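Ribokinase, putative (Burkholderia thailandensis, PDB 3B1N) probably phosphorylates nucleosides, as a pfkB-family kinase that binds ADP and the nucleoside analogue mizoribine. Local coordinates at residues V73-Y78 with V92-D97. Numbering follows the deposited sequence.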
loop_
_atom_site.group_PDB
_atom_site.type_symbol
_atom_site.label_atom_id
_atom_site.label_comp_id
_atom_site.label_asym_id
_atom_site.label_seq_id
_atom_site.Cartn_x
_atom_site.Cartn_y
_atom_site.Cartn_z
ATOM N N VAL B 73 11.072 11.006 19.667
ATOM C CA VAL B 73 11.568 11.804 18.575
ATOM C C VAL B 73 10.446 12.594 17.949
ATOM O O VAL B 73 10.656 13.732 17.527
ATOM C CB VAL B 73 12.276 10.933 17.495
ATOM C CG1 VAL B 73 12.694 11.781 16.224
ATOM C CG2 VAL B 73 13.474 10.264 18.089
ATOM N N ASP B 74 9.254 11.979 17.830
ATOM C CA ASP B 74 8.176 12.663 17.110
ATOM C C ASP B 74 6.840 12.571 17.826
ATOM O O ASP B 74 5.832 12.858 17.227
ATOM C CB ASP B 74 8.092 12.158 15.673
ATOM C CG ASP B 74 7.884 10.681 15.592
ATOM O OD1 ASP B 74 7.760 10.026 16.654
ATOM O OD2 ASP B 74 7.857 10.174 14.432
ATOM N N ALA B 75 6.874 12.283 19.126
ATOM C CA ALA B 75 5.624 12.212 19.927
ATOM C C ALA B 75 4.942 13.563 20.131
ATOM O O ALA B 75 3.707 13.574 20.336
ATOM C CB ALA B 75 5.867 11.600 21.256
ATOM N N GLN B 76 5.678 14.668 20.120
ATOM C CA GLN B 76 5.099 15.926 20.650
ATOM C C GLN B 76 3.809 16.399 19.982
ATOM O O GLN B 76 2.880 16.796 20.723
ATOM C CB GLN B 76 6.146 17.066 20.650
ATOM C CG GLN B 76 5.794 18.204 21.681
ATOM C CD GLN B 76 5.801 17.698 23.121
ATOM O OE1 GLN B 76 6.830 17.167 23.584
ATOM N NE2 GLN B 76 4.696 17.873 23.848
ATOM N N PRO B 77 3.704 16.314 18.653
ATOM C CA PRO B 77 2.424 16.759 18.067
ATOM C C PRO B 77 1.235 15.971 18.583
ATOM O O PRO B 77 0.134 16.535 18.765
ATOM C CB PRO B 77 2.631 16.559 16.557
ATOM C CG PRO B 77 4.138 16.818 16.419
ATOM C CD PRO B 77 4.736 16.107 17.612
ATOM N N TYR B 78 1.402 14.677 18.801
ATOM C CA TYR B 78 0.309 13.857 19.329
ATOM C C TYR B 78 0.022 14.187 20.781
ATOM O O TYR B 78 -1.160 14.256 21.141
ATOM C CB TYR B 78 0.614 12.346 19.148
ATOM C CG TYR B 78 -0.577 11.538 18.646
ATOM C CD1 TYR B 78 -0.426 10.574 17.629
ATOM C CD2 TYR B 78 -1.821 11.634 19.268
ATOM C CE1 TYR B 78 -1.495 9.814 17.185
ATOM C CE2 TYR B 78 -2.897 10.881 18.830
ATOM C CZ TYR B 78 -2.725 9.964 17.783
ATOM O OH TYR B 78 -3.802 9.219 17.381
ATOM N N VAL B 92 -0.283 7.033 28.423
ATOM C CA VAL B 92 0.498 7.191 27.166
ATOM C C VAL B 92 1.981 7.296 27.583
ATOM O O VAL B 92 2.407 8.322 28.155
ATOM C CB VAL B 92 0.039 8.415 26.345
ATOM C CG1 VAL B 92 0.922 8.595 25.089
ATOM C CG2 VAL B 92 -1.404 8.228 25.934
ATOM N N ARG B 93 2.776 6.269 27.294
ATOM C CA ARG B 93 4.189 6.265 27.692
ATOM C C ARG B 93 5.042 6.664 26.499
ATOM O O ARG B 93 4.834 6.152 25.404
ATOM C CB ARG B 93 4.609 4.906 28.258
ATOM C CG ARG B 93 6.103 4.835 28.527
ATOM C CD ARG B 93 6.483 4.232 29.846
ATOM N NE ARG B 93 7.901 3.869 29.862
ATOM C CZ ARG B 93 8.367 2.834 30.557
ATOM N NH1 ARG B 93 9.672 2.526 30.542
ATOM N NH2 ARG B 93 7.494 2.123 31.269
ATOM N N VAL B 94 5.950 7.582 26.716
ATOM C CA VAL B 94 6.835 8.074 25.661
ATOM C C VAL B 94 8.242 7.487 25.814
ATOM O O VAL B 94 8.888 7.692 26.850
ATOM C CB VAL B 94 6.905 9.593 25.694
ATOM C CG1 VAL B 94 7.863 10.102 24.608
ATOM C CG2 VAL B 94 5.503 10.171 25.452
ATOM N N LEU B 95 8.735 6.793 24.790
ATOM C CA LEU B 95 10.070 6.152 24.894
ATOM C C LEU B 95 11.161 7.018 24.319
ATOM O O LEU B 95 11.069 7.525 23.197
ATOM C CB LEU B 95 10.079 4.829 24.144
ATOM C CG LEU B 95 8.917 3.888 24.391
ATOM C CD1 LEU B 95 9.071 2.623 23.503
ATOM C CD2 LEU B 95 8.824 3.548 25.867
ATOM N N PRO B 96 12.264 7.204 25.069
ATOM C CA PRO B 96 13.311 8.114 24.598
ATOM C C PRO B 96 14.002 7.622 23.361
ATOM O O PRO B 96 14.089 6.415 23.130
ATOM C CB PRO B 96 14.335 8.145 25.774
ATOM C CG PRO B 96 13.579 7.711 26.906
ATOM C CD PRO B 96 12.443 6.816 26.473
ATOM N N ASP B 97 14.419 8.582 22.526
ATOM C CA ASP B 97 15.267 8.278 21.357
ATOM C C ASP B 97 14.664 7.227 20.422
ATOM O O ASP B 97 15.372 6.405 19.785
ATOM C CB ASP B 97 16.694 7.860 21.818
ATOM C CG ASP B 97 17.683 7.832 20.674
ATOM O OD1 ASP B 97 18.460 6.839 20.558
ATOM O OD2 ASP B 97 17.661 8.789 19.873
#
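Val-94 carries CG1 anti to its backbone N (chi1 179°), and CG1 meets CB of Ala-75 at 4.2 Å. At the other touching point the branches of Val-73 are set by a chi1 of 174°: CG2 stands beside the residue's own backbone N and approaches the main chain of Asp-97, where Val-73 CG2 ends 4.0 Å from Asp-97 C. The bonds from CA to CB of Ala-75 and Val-94 point toward the opposing segment; that of Asp-97 points away, and it is its backbone that the valine methyl meets. The contact lies within the beta-alpha-beta unit formed by strand 64-71, helix 76-85 and strand 88-95, an edge strand of the large sheet within this chain, and joins the N-terminal region of the helix to the end of the strand and the loop that follows. Leu-70 also touches Ala-75, and Leu-79 of the helix packs on Val-94, extending the apolar layer between helix and sheet. Backbone hydrogen bonds join Val-73 with Thr-98, and Leu-95 with Leu-70 and Ala-72. With just 143 Å² buried and methyl groups meeting one another or a backbone carbonyl carbon, the direct contact is small and nondirectional, resting on van der Waals packing.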